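Local coordinates for RNA-dependent RNA polymerase (Dera Ghazi Khan orthonairovirus, PDB 6DX2), which probably copies viral RNA as the full-length L protein and carries, in the part described, an ovarian tumor (OTU) cysteine protease domain that acts on ubiquitin, at residues F4-I9 against Q23-N28; I9-N14 against G136-A141; N63-F68 against S102-I107. All coordinates share one frame; numbering follows the deposited sequence.

Interaction 1: F4-I9 against Q23-N28; sequences FHLDDI and QRFNLN
A small apolar cluster forms where Leu-6, in the short 3-10 segment 6-7, and Ile-9, just after it, meet Phe-25 and Gln-23 in the loop after strand 18-21 of this viral OTU domain. Phe-25 lies at its middle. Leu-6 brings one methyl, CD2, obliquely to the far end of the ring, 4.0 Å from Phe-25 CZ and slightly further from CE2. Ile-9 uses the end of its longer branch. Its CD1 lies 4.0 Å from Gln-23 CG and 4.4 Å from Phe-25 CE1, so one methyl touches both a methylene and the ring. Gln-23 CG also sits in the plane of the Phe-25 ring, at its edge. Gln-23 therefore joins the cluster through its aliphatic part. The Phe-25 ring is placed by its first torsion (chi1 60°), which sets CG between the backbone N and the carbonyl carbon. In Ile-9, CG1 lies beside the backbone N and the branch runs extended to CD1 (chi2 171°). The turn is closed by backbone bonds, with Asp-8 N 2.9 Å from His-5 O and Ile-9 N 3.2 Å from Leu-6 O. The bend brings Leu-6 and Ile-9 to the same ring. Further along the loop, Asn-26 OD1 accepts from Asn-28 N at 3.0 Å, an Asx turn, with the donor tilted 33° from the carbonyl plane. The contact itself is apolar and modest in size. Phe-25 and Leu-27 make backbone bonds with Val-127 and Glu-125, which tie the loop to the region at the start of strand 127-133. The Phe-25 ring meets Tyr-30 and Trp-119 with steeply inclined planes, and Ile-9 also touches Trp-119, so the cluster leans on strand 116-121.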
loop_
_atom_site.group_PDB
_atom_site.type_symbol
_atom_site.label_atom_id
_atom_site.label_comp_id
_atom_site.label_asym_id
_atom_site.label_seq_id
_atom_site.Cartn_x
_atom_site.Cartn_y
_atom_site.Cartn_z
ATOM N N PHE A 4 -9.758 -15.540 -12.870
ATOM C CA PHE A 4 -11.185 -15.298 -13.031
ATOM C C PHE A 4 -11.747 -14.499 -11.862
ATOM O O PHE A 4 -12.600 -13.629 -12.061
ATOM C CB PHE A 4 -11.934 -16.629 -13.179
ATOM C CG PHE A 4 -13.389 -16.480 -13.548
ATOM C CD1 PHE A 4 -14.294 -17.489 -13.261
ATOM C CD2 PHE A 4 -13.849 -15.339 -14.188
ATOM C CE1 PHE A 4 -15.634 -17.362 -13.600
ATOM C CE2 PHE A 4 -15.182 -15.203 -14.524
ATOM C CZ PHE A 4 -16.077 -16.217 -14.233
ATOM N N HIS A 5 -11.276 -14.774 -10.649
ATOM C CA HIS A 5 -11.666 -14.018 -9.466
ATOM C C HIS A 5 -10.411 -13.598 -8.721
ATOM O O HIS A 5 -9.549 -14.433 -8.417
ATOM C CB HIS A 5 -12.587 -14.832 -8.551
ATOM C CG HIS A 5 -13.816 -15.352 -9.241
ATOM N ND1 HIS A 5 -14.848 -14.530 -9.648
ATOM C CD2 HIS A 5 -14.174 -16.609 -9.597
ATOM C CE1 HIS A 5 -15.789 -15.260 -10.221
ATOM N NE2 HIS A 5 -15.404 -16.523 -10.205
ATOM N N LEU A 6 -10.320 -12.297 -8.431
ATOM C CA LEU A 6 -9.172 -11.774 -7.708
ATOM C C LEU A 6 -8.961 -12.494 -6.381
ATOM O O LEU A 6 -7.819 -12.743 -5.993
ATOM C CB LEU A 6 -9.352 -10.286 -7.489
ATOM C CG LEU A 6 -9.291 -9.576 -8.832
ATOM C CD1 LEU A 6 -9.195 -8.140 -8.563
ATOM C CD2 LEU A 6 -8.037 -10.072 -9.575
ATOM N N ASP A 7 -10.053 -12.878 -5.690
ATOM C CA ASP A 7 -9.893 -13.553 -4.404
ATOM C C ASP A 7 -9.378 -14.995 -4.544
ATOM O O ASP A 7 -9.105 -15.626 -3.513
ATOM C CB ASP A 7 -11.208 -13.535 -3.606
ATOM C CG ASP A 7 -11.411 -12.216 -2.857
ATOM O OD1 ASP A 7 -10.587 -11.360 -3.050
ATOM O OD2 ASP A 7 -12.349 -12.060 -2.066
ATOM N N ASP A 8 -9.222 -15.505 -5.771
ATOM C CA ASP A 8 -8.657 -16.835 -6.005
ATOM C C ASP A 8 -7.226 -16.791 -6.506
ATOM O O ASP A 8 -6.720 -17.812 -6.973
ATOM C CB ASP A 8 -9.501 -17.601 -7.003
ATOM C CG ASP A 8 -10.897 -17.826 -6.516
ATOM O OD1 ASP A 8 -11.066 -18.258 -5.346
ATOM O OD2 ASP A 8 -11.819 -17.547 -7.306
ATOM N N ILE A 9 -6.579 -15.621 -6.457
ATOM C CA ILE A 9 -5.182 -15.517 -6.853
ATOM C C ILE A 9 -4.346 -16.348 -5.900
ATOM O O ILE A 9 -4.666 -16.465 -4.709
ATOM C CB ILE A 9 -4.715 -14.051 -6.849
ATOM C CG1 ILE A 9 -5.221 -13.331 -8.091
ATOM C CG2 ILE A 9 -3.157 -13.898 -6.778
ATOM C CD1 ILE A 9 -4.968 -11.821 -8.036
ATOM N N GLN A 23 0.937 -13.686 -11.160
ATOM C CA GLN A 23 -0.230 -13.441 -11.997
ATOM C C GLN A 23 -0.066 -12.151 -12.798
ATOM O O GLN A 23 0.384 -11.131 -12.279
ATOM C CB GLN A 23 -1.469 -13.388 -11.090
ATOM C CG GLN A 23 -2.011 -12.002 -10.735
ATOM C CD GLN A 23 -0.995 -11.099 -10.047
ATOM O OE1 GLN A 23 0.006 -11.561 -9.529
ATOM N NE2 GLN A 23 -1.207 -9.799 -10.135
ATOM N N ARG A 24 -0.343 -12.204 -14.091
ATOM C CA ARG A 24 -0.245 -10.994 -14.888
ATOM C C ARG A 24 -1.526 -10.837 -15.695
ATOM O O ARG A 24 -1.867 -11.708 -16.503
ATOM C CB ARG A 24 0.992 -11.004 -15.785
ATOM C CG ARG A 24 2.304 -11.258 -15.056
ATOM C CD ARG A 24 2.660 -10.185 -14.022
ATOM N NE ARG A 24 3.823 -10.570 -13.220
ATOM C CZ ARG A 24 3.877 -10.549 -11.885
ATOM N NH1 ARG A 24 2.825 -10.160 -11.173
ATOM N NH2 ARG A 24 4.991 -10.924 -11.261
ATOM N N PHE A 25 -2.230 -9.727 -15.458
ATOM C CA PHE A 25 -3.519 -9.432 -16.068
ATOM C C PHE A 25 -3.622 -7.915 -16.137
ATOM O O PHE A 25 -2.813 -7.194 -15.530
ATOM C CB PHE A 25 -4.685 -10.010 -15.251
ATOM C CG PHE A 25 -4.736 -9.471 -13.840
ATOM C CD1 PHE A 25 -3.867 -9.949 -12.860
ATOM C CD2 PHE A 25 -5.601 -8.460 -13.487
ATOM C CE1 PHE A 25 -3.922 -9.458 -11.584
ATOM C CE2 PHE A 25 -5.623 -7.954 -12.216
ATOM C CZ PHE A 25 -4.804 -8.436 -11.272
ATOM N N ASN A 26 -4.686 -7.435 -16.748
ATOM C CA ASN A 26 -4.924 -6.001 -16.791
ATOM C C ASN A 26 -5.803 -5.560 -15.620
ATOM O O ASN A 26 -6.952 -6.004 -15.486
ATOM C CB ASN A 26 -5.539 -5.567 -18.116
ATOM C CG ASN A 26 -5.445 -4.085 -18.267
ATOM O OD1 ASN A 26 -6.301 -3.374 -17.769
ATOM N ND2 ASN A 26 -4.336 -3.597 -18.857
ATOM N N LEU A 27 -5.255 -4.652 -14.804
ATOM C CA LEU A 27 -5.961 -4.129 -13.639
ATOM C C LEU A 27 -7.373 -3.690 -13.976
ATOM O O LEU A 27 -8.306 -3.902 -13.192
ATOM C CB LEU A 27 -5.205 -2.938 -13.054
ATOM C CG LEU A 27 -3.907 -3.333 -12.361
ATOM C CD1 LEU A 27 -3.210 -2.089 -11.895
ATOM C CD2 LEU A 27 -4.250 -4.301 -11.249
ATOM N N ASN A 28 -7.544 -3.031 -15.102
ATOM C CA ASN A 28 -8.827 -2.396 -15.299
ATOM C C ASN A 28 -9.897 -3.344 -15.801
ATOM O O ASN A 28 -11.018 -2.896 -16.027
ATOM C CB ASN A 28 -8.635 -1.207 -16.201
ATOM C CG ASN A 28 -7.873 -0.091 -15.477
ATOM O OD1 ASN A 28 -6.877 0.405 -15.986
ATOM N ND2 ASN A 28 -8.336 0.273 -14.249
#

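Interaction 2: I9-N14 against G136-A141; sequences INWQPN and GLVSTA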
loop_
_atom_site.group_PDB
_atom_site.type_symbol
_atom_site.label_atom_id
_atom_site.label_comp_id
_atom_site.label_asym_id
_atom_site.label_seq_id
_atom_site.Cartn_x
_atom_site.Cartn_y
_atom_site.Cartn_z
ATOM N N ILE A 9 -6.579 -15.621 -6.457
ATOM C CA ILE A 9 -5.182 -15.517 -6.853
ATOM C C ILE A 9 -4.346 -16.348 -5.900
ATOM O O ILE A 9 -4.666 -16.465 -4.709
ATOM C CB ILE A 9 -4.715 -14.051 -6.849
ATOM C CG1 ILE A 9 -5.221 -13.331 -8.091
ATOM C CG2 ILE A 9 -3.157 -13.898 -6.778
ATOM C CD1 ILE A 9 -4.968 -11.821 -8.036
ATOM N N ASN A 10 -3.243 -16.887 -6.431
ATOM C CA ASN A 10 -2.252 -17.641 -5.668
ATOM C C ASN A 10 -1.124 -16.720 -5.179
ATOM O O ASN A 10 -0.344 -16.178 -5.969
ATOM C CB ASN A 10 -1.727 -18.784 -6.527
ATOM C CG ASN A 10 -2.807 -19.835 -6.804
ATOM O OD1 ASN A 10 -3.837 -19.886 -6.111
ATOM N ND2 ASN A 10 -2.577 -20.673 -7.815
ATOM N N TRP A 11 -1.035 -16.554 -3.867
ATOM C CA TRP A 11 -0.088 -15.636 -3.248
ATOM C C TRP A 11 1.034 -16.457 -2.627
ATOM O O TRP A 11 0.771 -17.471 -1.981
ATOM C CB TRP A 11 -0.780 -14.794 -2.170
ATOM C CG TRP A 11 -1.770 -13.833 -2.747
ATOM C CD1 TRP A 11 -3.133 -13.957 -2.836
ATOM C CD2 TRP A 11 -1.444 -12.582 -3.327
ATOM N NE1 TRP A 11 -3.669 -12.834 -3.417
ATOM C CE2 TRP A 11 -2.650 -11.962 -3.713
ATOM C CE3 TRP A 11 -0.248 -11.914 -3.502
ATOM C CZ2 TRP A 11 -2.691 -10.715 -4.332
ATOM C CZ3 TRP A 11 -0.269 -10.633 -4.103
ATOM C CH2 TRP A 11 -1.507 -10.054 -4.514
ATOM N N GLN A 12 2.270 -16.037 -2.828
ATOM C CA GLN A 12 3.365 -16.840 -2.291
ATOM C C GLN A 12 3.992 -16.070 -1.141
ATOM O O GLN A 12 4.443 -14.937 -1.346
ATOM C CB GLN A 12 4.396 -17.119 -3.388
ATOM C CG GLN A 12 5.541 -18.042 -2.965
ATOM C CD GLN A 12 5.107 -19.155 -1.991
ATOM O OE1 GLN A 12 4.199 -19.933 -2.281
ATOM N NE2 GLN A 12 5.779 -19.237 -0.842
ATOM N N PRO A 13 3.981 -16.572 0.091
ATOM C CA PRO A 13 4.478 -15.771 1.202
ATOM C C PRO A 13 5.975 -15.971 1.329
ATOM O O PRO A 13 6.503 -17.025 0.992
ATOM C CB PRO A 13 3.769 -16.374 2.427
ATOM C CG PRO A 13 3.415 -17.737 2.031
ATOM C CD PRO A 13 3.183 -17.729 0.535
ATOM N N ASN A 14 6.663 -14.923 1.751
ATOM C CA ASN A 14 7.992 -15.145 2.300
ATOM C C ASN A 14 7.874 -15.273 3.818
ATOM O O ASN A 14 6.789 -15.130 4.404
ATOM C CB ASN A 14 8.954 -14.048 1.819
ATOM C CG ASN A 14 8.615 -12.665 2.346
ATOM O OD1 ASN A 14 8.005 -12.508 3.396
ATOM N ND2 ASN A 14 9.028 -11.649 1.614
ATOM N N GLY A 136 -5.118 -11.017 4.357
ATOM C CA GLY A 136 -6.478 -10.957 3.883
ATOM C C GLY A 136 -6.572 -11.112 2.375
ATOM O O GLY A 136 -5.601 -11.335 1.665
ATOM N N LEU A 137 -7.786 -11.005 1.882
ATOM C CA LEU A 137 -8.091 -11.271 0.479
ATOM C C LEU A 137 -8.113 -9.988 -0.339
ATOM O O LEU A 137 -8.354 -8.908 0.202
ATOM C CB LEU A 137 -9.468 -11.933 0.358
ATOM C CG LEU A 137 -9.664 -13.267 1.116
ATOM C CD1 LEU A 137 -11.146 -13.670 1.149
ATOM C CD2 LEU A 137 -8.769 -14.342 0.483
ATOM N N VAL A 138 -7.947 -10.109 -1.662
ATOM C CA VAL A 138 -7.968 -8.908 -2.522
ATOM C C VAL A 138 -9.210 -8.041 -2.278
ATOM O O VAL A 138 -9.110 -6.813 -2.110
ATOM C CB VAL A 138 -7.857 -9.281 -4.005
ATOM C CG1 VAL A 138 -8.123 -8.019 -4.900
ATOM C CG2 VAL A 138 -6.504 -9.858 -4.291
ATOM N N SER A 139 -10.385 -8.664 -2.194
ATOM C CA SER A 139 -11.617 -7.905 -2.078
ATOM C C SER A 139 -11.709 -7.104 -0.793
ATOM O O SER A 139 -12.484 -6.146 -0.748
ATOM C CB SER A 139 -12.824 -8.821 -2.169
ATOM O OG SER A 139 -12.835 -9.787 -1.140
ATOM N N THR A 140 -10.958 -7.475 0.261
ATOM C CA THR A 140 -10.988 -6.705 1.493
ATOM C C THR A 140 -9.791 -5.793 1.620
ATOM O O THR A 140 -9.721 -5.037 2.576
ATOM C CB THR A 140 -11.042 -7.668 2.719
ATOM O OG1 THR A 140 -9.908 -8.546 2.715
ATOM C CG2 THR A 140 -12.262 -8.555 2.658
ATOM N N ALA A 141 -8.826 -5.911 0.730
ATOM C CA ALA A 141 -7.615 -5.146 0.863
ATOM C C ALA A 141 -7.817 -3.708 0.411
ATOM O O ALA A 141 -8.756 -3.384 -0.335
ATOM C CB ALA A 141 -6.494 -5.786 0.019
HETATM O O HOH W 1 -6.856 -12.818 -2.601
#
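The backbones stay well apart, with Ile-9 CA and Val-138 CA 8.4 Å from each other, the nearest such pair. Here the chain leading into edge strand 12-13 of the OTU-domain mixed sheet meets the 3-10 turn 138-140, which lies between strands 127-133 and 142-147. Val-138 carries the contact on its side. Its CG2 methyl sits 3.9 Å from Trp-11 CZ2, at the edge of the indole and near its plane, and the two side chains cross at about a right angle. With CG1 anti to the backbone N (chi1 171°), CG2 is the branch turned to the indole. The same CG2 is 4.5 Å from Ile-9 CD1, a looser contact. Ile-9 also places its other branch on the indole: CG2 stands 3.5 Å above the ring plane, offset toward the rim. Lys-132 makes a cation-pi contact with Trp-11 and donates to Gly-136 O, which adds a second tie between the two segments. Strand 116-121 contributes Ile-117, touched by both Trp-11 and Val-138. One water completes the join, accepting from Trp-11 NE1 at 3.3 Å and from Val-138 N at 3.1 Å.

Interaction 3: N63-F68 against S102-I107; sequences NTIASF and SVEAEI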
loop_
_atom_site.group_PDB
_atom_site.type_symbol
_atom_site.label_atom_id
_atom_site.label_comp_id
_atom_site.label_asym_id
_atom_site.label_seq_id
_atom_site.Cartn_x
_atom_site.Cartn_y
_atom_site.Cartn_z
ATOM N N ASN A 63 0.081 9.661 11.089
ATOM C CA ASN A 63 0.274 9.634 12.536
ATOM C C ASN A 63 0.105 8.226 13.082
ATOM O O ASN A 63 0.817 7.826 14.014
ATOM C CB ASN A 63 -0.696 10.605 13.219
ATOM C CG ASN A 63 -0.336 12.060 12.938
ATOM O OD1 ASN A 63 0.818 12.365 12.672
ATOM N ND2 ASN A 63 -1.315 12.954 13.004
ATOM N N THR A 64 -0.825 7.467 12.491
ATOM C CA THR A 64 -1.017 6.075 12.861
ATOM C C THR A 64 0.224 5.257 12.541
ATOM O O THR A 64 0.698 4.481 13.382
ATOM C CB THR A 64 -2.251 5.532 12.140
ATOM O OG1 THR A 64 -3.405 6.200 12.666
ATOM C CG2 THR A 64 -2.369 4.062 12.415
ATOM N N ILE A 65 0.807 5.489 11.363
ATOM C CA ILE A 65 2.048 4.804 11.000
ATOM C C ILE A 65 3.152 5.165 11.985
ATOM O O ILE A 65 3.953 4.318 12.414
ATOM C CB ILE A 65 2.451 5.184 9.571
ATOM C CG1 ILE A 65 1.451 4.607 8.586
ATOM C CG2 ILE A 65 3.897 4.702 9.252
ATOM C CD1 ILE A 65 1.685 5.204 7.183
ATOM N N ALA A 66 3.221 6.437 12.351
ATOM C CA ALA A 66 4.276 6.867 13.231
ATOM C C ALA A 66 4.126 6.204 14.598
ATOM O O ALA A 66 5.117 5.830 15.213
ATOM C CB ALA A 66 4.266 8.392 13.341
ATOM N N SER A 67 2.883 6.046 15.079
ATOM C CA SER A 67 2.684 5.432 16.386
ATOM C C SER A 67 3.117 3.978 16.353
ATOM O O SER A 67 3.755 3.490 17.310
ATOM C CB SER A 67 1.216 5.545 16.832
ATOM O OG SER A 67 0.425 4.465 16.330
ATOM N N PHE A 68 2.806 3.284 15.250
ATOM C CA PHE A 68 3.251 1.904 15.132
ATOM C C PHE A 68 4.778 1.834 15.123
ATOM O O PHE A 68 5.360 0.965 15.767
ATOM C CB PHE A 68 2.656 1.241 13.891
ATOM C CG PHE A 68 2.862 -0.237 13.864
ATOM C CD1 PHE A 68 1.947 -1.096 14.464
ATOM C CD2 PHE A 68 4.026 -0.768 13.302
ATOM C CE1 PHE A 68 2.153 -2.467 14.461
ATOM C CE2 PHE A 68 4.244 -2.132 13.305
ATOM C CZ PHE A 68 3.290 -2.987 13.866
ATOM N N SER A 102 6.285 0.645 -0.086
ATOM C CA SER A 102 6.182 -0.657 0.597
ATOM C C SER A 102 6.491 -0.545 2.081
ATOM O O SER A 102 5.938 -1.309 2.880
ATOM C CB SER A 102 7.103 -1.648 -0.110
ATOM O OG SER A 102 8.418 -1.232 0.014
ATOM N N VAL A 103 7.405 0.355 2.479
ATOM C CA VAL A 103 7.717 0.526 3.906
ATOM C C VAL A 103 6.458 0.888 4.680
ATOM O O VAL A 103 6.159 0.295 5.727
ATOM C CB VAL A 103 8.791 1.612 4.090
ATOM C CG1 VAL A 103 8.894 1.967 5.561
ATOM C CG2 VAL A 103 10.129 1.108 3.587
ATOM N N GLU A 104 5.683 1.847 4.138
ATOM C CA GLU A 104 4.440 2.277 4.747
ATOM C C GLU A 104 3.315 1.263 4.551
ATOM O O GLU A 104 2.450 1.153 5.417
ATOM C CB GLU A 104 4.013 3.632 4.148
ATOM C CG GLU A 104 4.943 4.730 4.650
ATOM C CD GLU A 104 6.315 4.647 4.053
ATOM O OE1 GLU A 104 6.462 4.282 2.846
ATOM O OE2 GLU A 104 7.267 4.885 4.833
ATOM N N ALA A 105 3.288 0.552 3.430
ATOM C CA ALA A 105 2.263 -0.477 3.274
ATOM C C ALA A 105 2.435 -1.562 4.330
ATOM O O ALA A 105 1.466 -2.009 4.965
ATOM C CB ALA A 105 2.370 -1.081 1.874
ATOM N N GLU A 106 3.672 -1.972 4.560
ATOM C CA GLU A 106 3.923 -2.991 5.580
ATOM C C GLU A 106 3.465 -2.498 6.948
ATOM O O GLU A 106 2.743 -3.203 7.662
ATOM C CB GLU A 106 5.398 -3.351 5.593
ATOM C CG GLU A 106 5.796 -4.247 6.783
ATOM C CD GLU A 106 7.210 -4.731 6.630
ATOM O OE1 GLU A 106 8.070 -3.862 6.746
ATOM O OE2 GLU A 106 7.450 -5.960 6.443
ATOM N N ILE A 107 3.832 -1.265 7.301
ATOM C CA ILE A 107 3.483 -0.736 8.630
ATOM C C ILE A 107 1.977 -0.551 8.762
ATOM O O ILE A 107 1.359 -0.959 9.763
ATOM C CB ILE A 107 4.223 0.578 8.914
ATOM C CG1 ILE A 107 5.721 0.336 9.066
ATOM C CG2 ILE A 107 3.721 1.189 10.215
ATOM C CD1 ILE A 107 6.604 1.688 9.171
#
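The Phe-68 ring has the carbonyl oxygen of Ile-107 over one face. On the same side of the ring, beyond the rim near CD2, lies the CG2 methyl of Ile-107, 3.7 Å from Phe-68 CD2 and 3.8 Å from Phe-68 CB. The ring reaches this place because CG is anti to the backbone N (chi1 -169°). Ile-107 CG2 is shared. It also meets Ile-65 CG2 at 3.6 Å, so one methyl rests against two residues three positions apart on the facing helix. The longer branch of Ile-65 turns to a different partner: its CD1 is 4.1 Å from Glu-104 CB and nearly as close to CG. Glu-104 therefore contributes its methylenes here, and its bent chain takes the carboxylate elsewhere. There OE2 is hydrogen-bonded to the hydroxyls of Tyr-89 and Tyr-98, and OE1 to Gly-101 N. These bonds give the buried carboxylate polar partners and probably hold it in place. The helix axes approach to 10.2 Å at an angle of 76°. Tyr-89 and Met-93 of helix 86-93 close in on Ile-65. The arrangement is a steep helix crossing in the helical part of the OTU cysteine protease domain, packed mainly through isoleucine branches.

Interactions 1 and 2 belong together. They share Ile-9, their centres are 11 Å apart, and Asp-7 probably hydrogen-bonds to Ser-139 between them. Both join the N-terminal segment to loops beside the sheet, and both lean on strand 116-121. They are partly buried, with small apolar touches; the second adds a water bridge. Interaction 3 lies across the chain's centre from interaction 1, about 15 Å away at the nearest atoms. It is nested within the loop that interaction 2 closes. It joins two helices and not loops, buries more surface than either of the others, and is the core contact of the three. Its one polar side chain in contact, Glu-104, meets the other helix through methylenes.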